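Local coordinates for protein SGNH-hydrolase family esterase (Altererythrobacter indicus, PDB 7C2A) that acts as an esterase of the SGNH-hydrolase family and probably cleaves lysophospholipids such as lysophosphatidylcholine, at residues 43-48 with 70-75; 7-12 with 62-67; 75-80 with 102-107. All coordinates share one frame; numbering follows the deposited sequence. Where two conformers were deposited one is given.

Contact 1: residues 43-48 with 70-75; sequences RIINAG and DKPELA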
loop_
_atom_site.group_PDB
_atom_site.type_symbol
_atom_site.label_atom_id
_atom_site.label_comp_id
_atom_site.label_asym_id
_atom_site.label_seq_id
_atom_site.Cartn_x
_atom_site.Cartn_y
_atom_site.Cartn_z
ATOM N N ARG A 43 -12.298 -8.771 14.006
ATOM C CA ARG A 43 -11.101 -9.574 13.834
ATOM C C ARG A 43 -10.596 -9.200 12.455
ATOM O O ARG A 43 -11.252 -9.498 11.452
ATOM C CB ARG A 43 -11.418 -11.065 13.888
ATOM C CG ARG A 43 -10.202 -11.926 13.617
ATOM C CD ARG A 43 -10.431 -13.403 13.917
ATOM N NE ARG A 43 -11.280 -14.103 12.950
ATOM C CZ ARG A 43 -10.880 -14.522 11.751
ATOM N NH1 ARG A 43 -9.644 -14.281 11.330
ATOM N NH2 ARG A 43 -11.720 -15.186 10.967
ATOM N N ILE A 44 -9.477 -8.497 12.399
ATOM C CA ILE A 44 -8.949 -8.038 11.126
ATOM C C ILE A 44 -7.865 -8.998 10.681
ATOM O O ILE A 44 -6.832 -9.147 11.348
ATOM C CB ILE A 44 -8.454 -6.589 11.193
ATOM C CG1 ILE A 44 -9.594 -5.696 11.695
ATOM C CG2 ILE A 44 -7.988 -6.154 9.807
ATOM C CD1 ILE A 44 -9.342 -4.209 11.564
ATOM N N ILE A 45 -8.114 -9.652 9.549
ATOM C CA ILE A 45 -7.149 -10.539 8.914
ATOM C C ILE A 45 -6.075 -9.670 8.289
ATOM O O ILE A 45 -6.353 -8.886 7.371
ATOM C CB ILE A 45 -7.823 -11.369 7.812
ATOM C CG1 ILE A 45 -9.050 -12.117 8.311
ATOM C CG2 ILE A 45 -6.825 -12.315 7.163
ATOM C CD1 ILE A 45 -10.031 -12.368 7.189
ATOM N N ASN A 46 -4.844 -9.809 8.755
ATOM C CA ASN A 46 -3.749 -9.047 8.169
ATOM C C ASN A 46 -3.214 -9.832 6.982
ATOM O O ASN A 46 -2.392 -10.742 7.133
ATOM C CB ASN A 46 -2.663 -8.735 9.191
ATOM C CG ASN A 46 -1.690 -7.707 8.672
ATOM O OD1 ASN A 46 -1.492 -7.602 7.453
ATOM N ND2 ASN A 46 -1.087 -6.938 9.561
ATOM N N ALA A 47 -3.704 -9.481 5.796
ATOM C CA ALA A 47 -3.205 -10.021 4.541
ATOM C C ALA A 47 -2.308 -9.018 3.834
ATOM O O ALA A 47 -2.302 -8.938 2.602
ATOM C CB ALA A 47 -4.348 -10.495 3.646
ATOM N N GLY A 48 -1.556 -8.238 4.601
ATOM C CA GLY A 48 -0.535 -7.397 4.020
ATOM C C GLY A 48 0.709 -8.215 3.724
ATOM O O GLY A 48 1.137 -9.052 4.523
ATOM N N ASP A 70 -13.720 -17.897 7.963
ATOM C CA ASP A 70 -14.897 -17.045 8.007
ATOM C C ASP A 70 -14.816 -16.046 6.867
ATOM O O ASP A 70 -13.814 -15.336 6.728
ATOM C CB ASP A 70 -14.960 -16.253 9.311
ATOM C CG ASP A 70 -15.013 -17.137 10.527
ATOM O OD1 ASP A 70 -15.841 -18.079 10.555
ATOM O OD2 ASP A 70 -14.220 -16.876 11.459
ATOM N N LYS A 71 -15.872 -15.972 6.081
ATOM C CA LYS A 71 -15.885 -15.077 4.937
ATOM C C LYS A 71 -15.778 -13.629 5.408
ATOM O O LYS A 71 -16.507 -13.221 6.327
ATOM C CB LYS A 71 -17.190 -15.264 4.179
ATOM C CG LYS A 71 -17.259 -14.510 2.882
ATOM C CD LYS A 71 -18.597 -14.744 2.211
ATOM C CE LYS A 71 -18.597 -14.149 0.825
ATOM N NZ LYS A 71 -19.854 -14.493 0.098
ATOM N N PRO A 72 -14.903 -12.823 4.815
ATOM C CA PRO A 72 -14.823 -11.417 5.218
ATOM C C PRO A 72 -16.141 -10.698 5.009
ATOM O O PRO A 72 -16.839 -10.900 4.012
ATOM C CB PRO A 72 -13.733 -10.854 4.302
ATOM C CG PRO A 72 -12.871 -12.045 3.984
ATOM C CD PRO A 72 -13.847 -13.183 3.851
ATOM N N GLU A 73 -16.465 -9.839 5.968
ATOM C CA GLU A 73 -17.638 -8.991 5.890
ATOM C C GLU A 73 -17.326 -7.622 5.289
ATOM O O GLU A 73 -18.246 -6.880 4.939
ATOM C CB GLU A 73 -18.273 -8.874 7.285
ATOM C CG GLU A 73 -18.650 -10.248 7.861
ATOM C CD GLU A 73 -19.054 -10.201 9.325
ATOM O OE1 GLU A 73 -18.264 -10.674 10.172
ATOM O OE2 GLU A 73 -20.167 -9.712 9.612
ATOM N N LEU A 74 -16.048 -7.313 5.119
ATOM C CA LEU A 74 -15.563 -6.116 4.455
ATOM C C LEU A 74 -14.144 -6.448 4.038
ATOM O O LEU A 74 -13.418 -7.098 4.792
ATOM C CB LEU A 74 -15.531 -4.924 5.420
ATOM C CG LEU A 74 -14.809 -3.660 4.950
ATOM C CD1 LEU A 74 -15.531 -3.025 3.778
ATOM C CD2 LEU A 74 -14.691 -2.655 6.087
ATOM N N ALA A 75 -13.762 -6.013 2.840
ATOM C CA ALA A 75 -12.389 -6.131 2.363
ATOM C C ALA A 75 -11.837 -4.734 2.148
ATOM O O ALA A 75 -12.422 -3.943 1.400
ATOM C CB ALA A 75 -12.316 -6.910 1.048
HETATM O O HOH W 1 -11.575 -15.679 8.225
HETATM O O HOH W 2 -13.626 -15.076 13.302
#
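Ile45 and Pro72 bring the two backbones nearest, with their CA atoms 8.6 Å apart, because strand 42-48 here meets the loop 70-73 that leads into strand 74-78, and strand 6-12 runs between the two strands. These are the two strands of a beta-alpha-beta crossover in the parallel sheet of the SGNH-hydrolase fold, joined through helix 54-66. What the segments share is therefore side-chain contact where the connection returns to the sheet. Arg43 sends NH2 to OD2 of Asp70, a 3.1 Å salt bridge. The bond is moderately bent, at 145°, and reaches the carboxylate oxygen on its anti side, with the guanidinium and carboxylate planes 56° apart. A bend at chi3 (73°) turns the otherwise extended arginine chain so that the edge of its guanidinium meets the aspartate. Two waters in the guanidinium plane complete the link. One accepts from Arg43 NH2 (2.8 Å) and from the backbone N of Asp70; the other accepts from Arg43 NE and donates to Asp70 OD2, at 2.6 Å from each. With an alanine in place of Arg43, Asp70 would probably be left without its charged mate and both waters without their arginine donor. Deeper in, Ile45 also packs on Val7 and Leu9, and Pro72 on Leu65. Between the two segments themselves, the apolar touch is the methyl CD1 of Ile45 against ring atom CG of Pro72, 4.3 Å away.

Contact 2: residues 7-12 with 62-67; sequences VILAFG and KFVLDS
Val64 is the bump here, pushed from helix 54-66 into the hollow between Leu9 and Phe11 on strand 6-12. This is the helix-on-sheet packing of the alpha/beta SGNH-hydrolase fold: the short helix segment runs nearly antiparallel to the strand, at 157°, with the axes 11.1 Å apart. The strand itself leads into the GDSL sequence block that names the family, which begins at Gly12. Val64 uses its two branches separately. CG1, which points anti to the backbone N (chi1 168°), meets Leu9 CD1 at 4.0 Å. CG2, the other branch, comes up to the edge of the Phe11 ring, close to the ring plane, 4.0 Å from CE1. The ring thus borders the hollow with its rim and not its face. Leu9 answers with a fork of its own: while one methyl lies against Val64, the other reaches toward Leu65, the two leucine side chains crossing at about a right angle. The valine is thus seated between two strand side chains, and the leucine fork spreads over the successive helix residues Val64 and Leu65. Around them, Ala47 and Pro72 also pack on Leu9, Ile61 and Leu79 on Phe11, and Leu104 on Leu65, so the apolar packing is continuous with its surroundings. At the Leu65 end the two leucines meet methyl to methyl, CD2 of Leu9 being 3.9 Å from CD2 of Leu65.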
loop_
_atom_site.group_PDB
_atom_site.type_symbol
_atom_site.label_atom_id
_atom_site.label_comp_id
_atom_site.label_asym_id
_atom_site.label_seq_id
_atom_site.Cartn_x
_atom_site.Cartn_y
_atom_site.Cartn_z
ATOM N N VAL A 7 -15.565 -9.910 10.816
ATOM C CA VAL A 7 -14.349 -10.267 10.101
ATOM C C VAL A 7 -14.078 -9.261 8.990
ATOM O O VAL A 7 -14.925 -9.036 8.118
ATOM C CB VAL A 7 -14.443 -11.697 9.564
ATOM C CG1 VAL A 7 -13.209 -12.045 8.767
ATOM C CG2 VAL A 7 -14.648 -12.676 10.727
ATOM N N ILE A 8 -12.890 -8.663 9.012
ATOM C CA ILE A 8 -12.467 -7.698 8.003
ATOM C C ILE A 8 -11.166 -8.196 7.397
ATOM O O ILE A 8 -10.247 -8.569 8.126
ATOM C CB ILE A 8 -12.263 -6.293 8.604
ATOM C CG1 ILE A 8 -13.554 -5.796 9.266
ATOM C CG2 ILE A 8 -11.762 -5.321 7.534
ATOM C CD1 ILE A 8 -13.404 -4.489 10.026
ATOM N N LEU A 9 -11.094 -8.221 6.067
ATOM C CA LEU A 9 -9.856 -8.564 5.376
ATOM C C LEU A 9 -9.070 -7.293 5.070
ATOM O O LEU A 9 -9.582 -6.403 4.390
ATOM C CB LEU A 9 -10.192 -9.279 4.070
ATOM C CG LEU A 9 -8.978 -9.646 3.218
ATOM C CD1 LEU A 9 -8.108 -10.673 3.934
ATOM C CD2 LEU A 9 -9.390 -10.173 1.846
ATOM N N ALA A 10 -7.839 -7.208 5.563
ATOM C CA ALA A 10 -6.932 -6.106 5.237
ATOM C C ALA A 10 -5.952 -6.623 4.189
ATOM O O ALA A 10 -4.981 -7.307 4.512
ATOM C CB ALA A 10 -6.229 -5.604 6.497
ATOM N N PHE A 11 -6.223 -6.312 2.919
ATOM C CA PHE A 11 -5.497 -6.880 1.785
ATOM C C PHE A 11 -4.595 -5.791 1.220
ATOM O O PHE A 11 -5.083 -4.867 0.568
ATOM C CB PHE A 11 -6.502 -7.368 0.742
ATOM C CG PHE A 11 -5.900 -8.216 -0.344
ATOM C CD1 PHE A 11 -5.515 -9.522 -0.095
ATOM C CD2 PHE A 11 -5.720 -7.709 -1.632
ATOM C CE1 PHE A 11 -4.961 -10.320 -1.102
ATOM C CE2 PHE A 11 -5.176 -8.495 -2.645
ATOM C CZ PHE A 11 -4.793 -9.795 -2.381
ATOM N N GLY A 12 -3.298 -5.877 1.476
ATOM C CA GLY A 12 -2.406 -4.810 1.089
ATOM C C GLY A 12 -0.953 -5.194 1.076
ATOM O O GLY A 12 -0.599 -6.362 0.928
ATOM N N LYS A 62 -7.689 -14.893 -4.748
ATOM C CA LYS A 62 -8.544 -16.071 -4.605
ATOM C C LYS A 62 -8.042 -16.986 -3.493
ATOM O O LYS A 62 -8.826 -17.466 -2.668
ATOM C CB LYS A 62 -8.615 -16.841 -5.925
ATOM C CG LYS A 62 -9.596 -16.286 -6.950
ATOM C CD LYS A 62 -9.562 -17.134 -8.226
ATOM C CE LYS A 62 -10.507 -16.610 -9.301
ATOM N NZ LYS A 62 -11.936 -16.838 -8.966
ATOM N N PHE A 63 -6.735 -17.239 -3.462
ATOM C CA PHE A 63 -6.171 -18.107 -2.435
ATOM C C PHE A 63 -6.410 -17.539 -1.044
ATOM O O PHE A 63 -6.770 -18.269 -0.115
ATOM C CB PHE A 63 -4.668 -18.266 -2.678
ATOM C CG PHE A 63 -3.974 -19.104 -1.640
ATOM C CD1 PHE A 63 -3.964 -20.485 -1.753
ATOM C CD2 PHE A 63 -3.344 -18.528 -0.553
ATOM C CE1 PHE A 63 -3.335 -21.271 -0.815
ATOM C CE2 PHE A 63 -2.711 -19.321 0.396
ATOM C CZ PHE A 63 -2.714 -20.694 0.264
ATOM N N VAL A 64 -6.192 -16.234 -0.875
ATOM C CA VAL A 64 -6.398 -15.604 0.428
ATOM C C VAL A 64 -7.848 -15.749 0.866
ATOM O O VAL A 64 -8.133 -16.100 2.017
ATOM C CB VAL A 64 -5.930 -14.135 0.391
ATOM C CG1 VAL A 64 -6.399 -13.389 1.626
ATOM C CG2 VAL A 64 -4.418 -14.071 0.279
ATOM N N LEU A 65 -8.786 -15.510 -0.043
ATOM C CA LEU A 65 -10.198 -15.650 0.304
ATOM C C LEU A 65 -10.560 -17.101 0.604
ATOM O O LEU A 65 -11.259 -17.386 1.587
ATOM C CB LEU A 65 -11.057 -15.104 -0.829
ATOM C CG LEU A 65 -10.965 -13.588 -0.989
ATOM C CD1 LEU A 65 -11.599 -13.160 -2.294
ATOM C CD2 LEU A 65 -11.627 -12.864 0.196
ATOM N N ASP A 66 -10.085 -18.035 -0.222
ATOM C CA ASP A 66 -10.376 -19.451 -0.020
ATOM C C ASP A 66 -9.729 -19.993 1.243
ATOM O O ASP A 66 -10.156 -21.042 1.741
ATOM C CB ASP A 66 -9.874 -20.267 -1.219
ATOM C CG ASP A 66 -10.675 -20.034 -2.484
ATOM O OD1 ASP A 66 -11.771 -19.444 -2.435
ATOM O OD2 ASP A 66 -10.193 -20.463 -3.552
ATOM N N SER A 67 -8.701 -19.326 1.757
ATOM C CA SER A 67 -8.043 -19.771 2.973
ATOM C C SER A 67 -8.783 -19.361 4.233
ATOM O O SER A 67 -8.414 -19.830 5.316
ATOM C CB SER A 67 -6.620 -19.219 3.039
ATOM O OG SER A 67 -5.828 -19.770 2.008
#

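Contact 3: residues 75-80 with 102-107; sequences AIVELG and EELQRR
No flat group enters where Leu104 meets Ala75 and Val77; the flat groups belong to the same helix end but gather round Glu103 in a salt-bridge network with Arg106 and Arg107, and the guanidiniums meet it by their edges. The setting is a beta-alpha-beta unit of the parallel SGNH-hydrolase sheet, in which helix 90-106 connects strand 74-78 to its neighbour 111-114 and lies against the sheet. CD of Glu103 lies at the edge of both guanidiniums, in the plane of each, and Arg107 NH2 is also at the edge of Arg106. Arg107 grips side-on with two nitrogens on one oxygen: NE is 2.8 Å from Glu103 OE2 on its anti side, and NH2 is 3.0 Å from the same atom, nearly in line with the C-O bond. Arg106 also comes side-on but spreads over both oxygens, its NH2 2.9 Å from Glu103 OE2 on the syn side and its NE toward OE1 from above the carboxylate plane. Since Arg106 was modelled in two conformers, its share is less certain than that of Arg107. In the conformer given, OE2 accepts three N-H groups, two of them from Arg107, which would be expected to favour the charged form of this buried glutamate. From helix 54-66, Lys62 and Asp66 form salt bridges with Glu103 and Arg107. The contact with the strand is purely apolar. Leu104 keeps CG beside its backbone N (chi1 -69°), and both of its methyls arrive over Ala75: CD2 is 3.7 Å from Ala75 CB and CD1 is 3.9 Å from it. Ile111 packs on the same leucine. Farther along the strand, the Val77 and Leu104 side chains lie alongside one another, pointing opposite ways, with Val77 CG2 3.7 Å from Leu104 CD1.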
loop_
_atom_site.group_PDB
_atom_site.type_symbol
_atom_site.label_atom_id
_atom_site.label_comp_id
_atom_site.label_asym_id
_atom_site.label_seq_id
_atom_site.Cartn_x
_atom_site.Cartn_y
_atom_site.Cartn_z
ATOM N N ALA A 75 -13.762 -6.013 2.840
ATOM C CA ALA A 75 -12.389 -6.131 2.363
ATOM C C ALA A 75 -11.837 -4.734 2.148
ATOM O O ALA A 75 -12.422 -3.943 1.400
ATOM C CB ALA A 75 -12.316 -6.910 1.048
ATOM N N ILE A 76 -10.712 -4.443 2.788
ATOM C CA ILE A 76 -9.998 -3.188 2.600
ATOM C C ILE A 76 -8.833 -3.474 1.671
ATOM O O ILE A 76 -7.979 -4.307 1.985
ATOM C CB ILE A 76 -9.495 -2.620 3.937
ATOM C CG1 ILE A 76 -10.624 -2.526 4.973
ATOM C CG2 ILE A 76 -8.823 -1.276 3.695
ATOM C CD1 ILE A 76 -10.163 -2.117 6.376
ATOM N N VAL A 77 -8.783 -2.797 0.526
ATOM C CA VAL A 77 -7.787 -3.088 -0.504
ATOM C C VAL A 77 -6.837 -1.904 -0.597
ATOM O O VAL A 77 -7.263 -0.772 -0.867
ATOM C CB VAL A 77 -8.439 -3.384 -1.861
ATOM C CG1 VAL A 77 -7.377 -3.576 -2.936
ATOM C CG2 VAL A 77 -9.341 -4.599 -1.769
ATOM N N GLU A 78 -5.546 -2.172 -0.397
ATOM C CA GLU A 78 -4.512 -1.143 -0.295
ATOM C C GLU A 78 -3.313 -1.607 -1.118
ATOM O O GLU A 78 -2.404 -2.240 -0.595
ATOM C CB GLU A 78 -4.153 -0.951 1.174
ATOM C CG GLU A 78 -3.047 0.034 1.452
ATOM C CD GLU A 78 -1.670 -0.610 1.546
ATOM O OE1 GLU A 78 -0.736 -0.033 0.942
ATOM O OE2 GLU A 78 -1.503 -1.653 2.214
ATOM N N LEU A 79 -3.318 -1.301 -2.415
ATOM C CA LEU A 79 -2.259 -1.765 -3.299
ATOM C C LEU A 79 -2.021 -0.723 -4.379
ATOM O O LEU A 79 -2.920 0.042 -4.745
ATOM C CB LEU A 79 -2.601 -3.096 -3.972
ATOM C CG LEU A 79 -2.599 -4.314 -3.057
ATOM C CD1 LEU A 79 -3.146 -5.510 -3.819
ATOM C CD2 LEU A 79 -1.204 -4.604 -2.564
ATOM N N GLY A 80 -0.806 -0.744 -4.921
ATOM C CA GLY A 80 -0.416 0.138 -6.008
ATOM C C GLY A 80 0.839 0.920 -5.705
ATOM O O GLY A 80 1.550 1.354 -6.618
ATOM N N GLU A 102 -13.102 -7.278 -8.854
ATOM C CA GLU A 102 -14.090 -8.135 -9.493
ATOM C C GLU A 102 -14.266 -9.437 -8.729
ATOM O O GLU A 102 -15.386 -9.945 -8.608
ATOM C CB GLU A 102 -13.685 -8.402 -10.941
ATOM C CG GLU A 102 -14.158 -7.310 -11.869
ATOM C CD GLU A 102 -13.610 -7.404 -13.278
ATOM O OE1 GLU A 102 -12.947 -8.413 -13.608
ATOM O OE2 GLU A 102 -13.852 -6.454 -14.054
ATOM N N GLU A 103 -13.174 -10.010 -8.229
ATOM C CA GLU A 103 -13.283 -11.219 -7.422
ATOM C C GLU A 103 -14.049 -10.954 -6.126
ATOM O O GLU A 103 -14.916 -11.743 -5.735
ATOM C CB GLU A 103 -11.889 -11.776 -7.149
ATOM C CG GLU A 103 -11.879 -13.024 -6.285
ATOM C CD GLU A 103 -12.577 -14.218 -6.920
ATOM O OE1 GLU A 103 -12.801 -14.214 -8.149
ATOM O OE2 GLU A 103 -12.912 -15.169 -6.186
ATOM N N LEU A 104 -13.740 -9.848 -5.442
ATOM C CA LEU A 104 -14.478 -9.506 -4.227
ATOM C C LEU A 104 -15.955 -9.287 -4.530
ATOM O O LEU A 104 -16.828 -9.753 -3.786
ATOM C CB LEU A 104 -13.866 -8.260 -3.583
ATOM C CG LEU A 104 -12.471 -8.498 -3.001
ATOM C CD1 LEU A 104 -11.741 -7.178 -2.763
ATOM C CD2 LEU A 104 -12.538 -9.307 -1.722
ATOM N N GLN A 105 -16.253 -8.589 -5.628
ATOM C CA GLN A 105 -17.639 -8.331 -6.004
ATOM C C GLN A 105 -18.370 -9.623 -6.344
ATOM O O GLN A 105 -19.549 -9.788 -6.000
ATOM C CB GLN A 105 -17.663 -7.380 -7.196
ATOM C CG GLN A 105 -18.970 -6.645 -7.402
ATOM C CD GLN A 105 -18.842 -5.570 -8.456
ATOM O OE1 GLN A 105 -18.381 -5.832 -9.565
ATOM N NE2 GLN A 105 -19.235 -4.349 -8.113
ATOM N N ARG A 106 -17.702 -10.542 -7.042
ATOM C CA ARG A 106 -18.327 -11.826 -7.332
ATOM C C ARG A 106 -18.806 -12.491 -6.051
ATOM O O ARG A 106 -19.904 -13.059 -6.007
ATOM C CB ARG A 106 -17.332 -12.725 -8.062
ATOM C CG ARG A 106 -17.901 -14.039 -8.540
ATOM C CD ARG A 106 -16.817 -14.852 -9.221
ATOM N NE ARG A 106 -15.864 -15.388 -8.255
ATOM C CZ ARG A 106 -16.087 -16.465 -7.510
ATOM N NH1 ARG A 106 -17.229 -17.127 -7.629
ATOM N NH2 ARG A 106 -15.169 -16.881 -6.651
ATOM N N ARG A 107 -18.005 -12.409 -4.989
ATOM C CA ARG A 107 -18.337 -13.032 -3.718
ATOM C C ARG A 107 -19.208 -12.148 -2.846
ATOM O O ARG A 107 -19.462 -12.498 -1.694
ATOM C CB ARG A 107 -17.062 -13.416 -2.967
ATOM C CG ARG A 107 -16.131 -14.288 -3.783
ATOM C CD ARG A 107 -15.098 -14.920 -2.893
ATOM N NE ARG A 107 -14.053 -15.574 -3.669
ATOM C CZ ARG A 107 -13.371 -16.632 -3.253
ATOM N NH1 ARG A 107 -13.630 -17.174 -2.076
ATOM N NH2 ARG A 107 -12.442 -17.154 -4.028
#

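Contacts 2 and 3 are buried, apolar helix-on-sheet packing, whereas contact 1 lies nearer the surface and relies on a salt bridge with waters, backed by one modest apolar touch. All three reach the same parallel sheet. Contacts 1 and 3 share strand 74-78 and its Ala75, and contact 2 uses strand 6-12, which lies between strands 42-48 and 74-78 and is hydrogen-bonded to both, for example through Ile45 N to Ile8 O and Leu9 O to Ile76 N. Helix 54-66 of contact 2 is also the connection spanning contact 1. Contact 3 carries its charge beside the packing, within the helix end; separately, Lys71 NZ of the contact 1 loop hydrogen-bonds to Arg107 O.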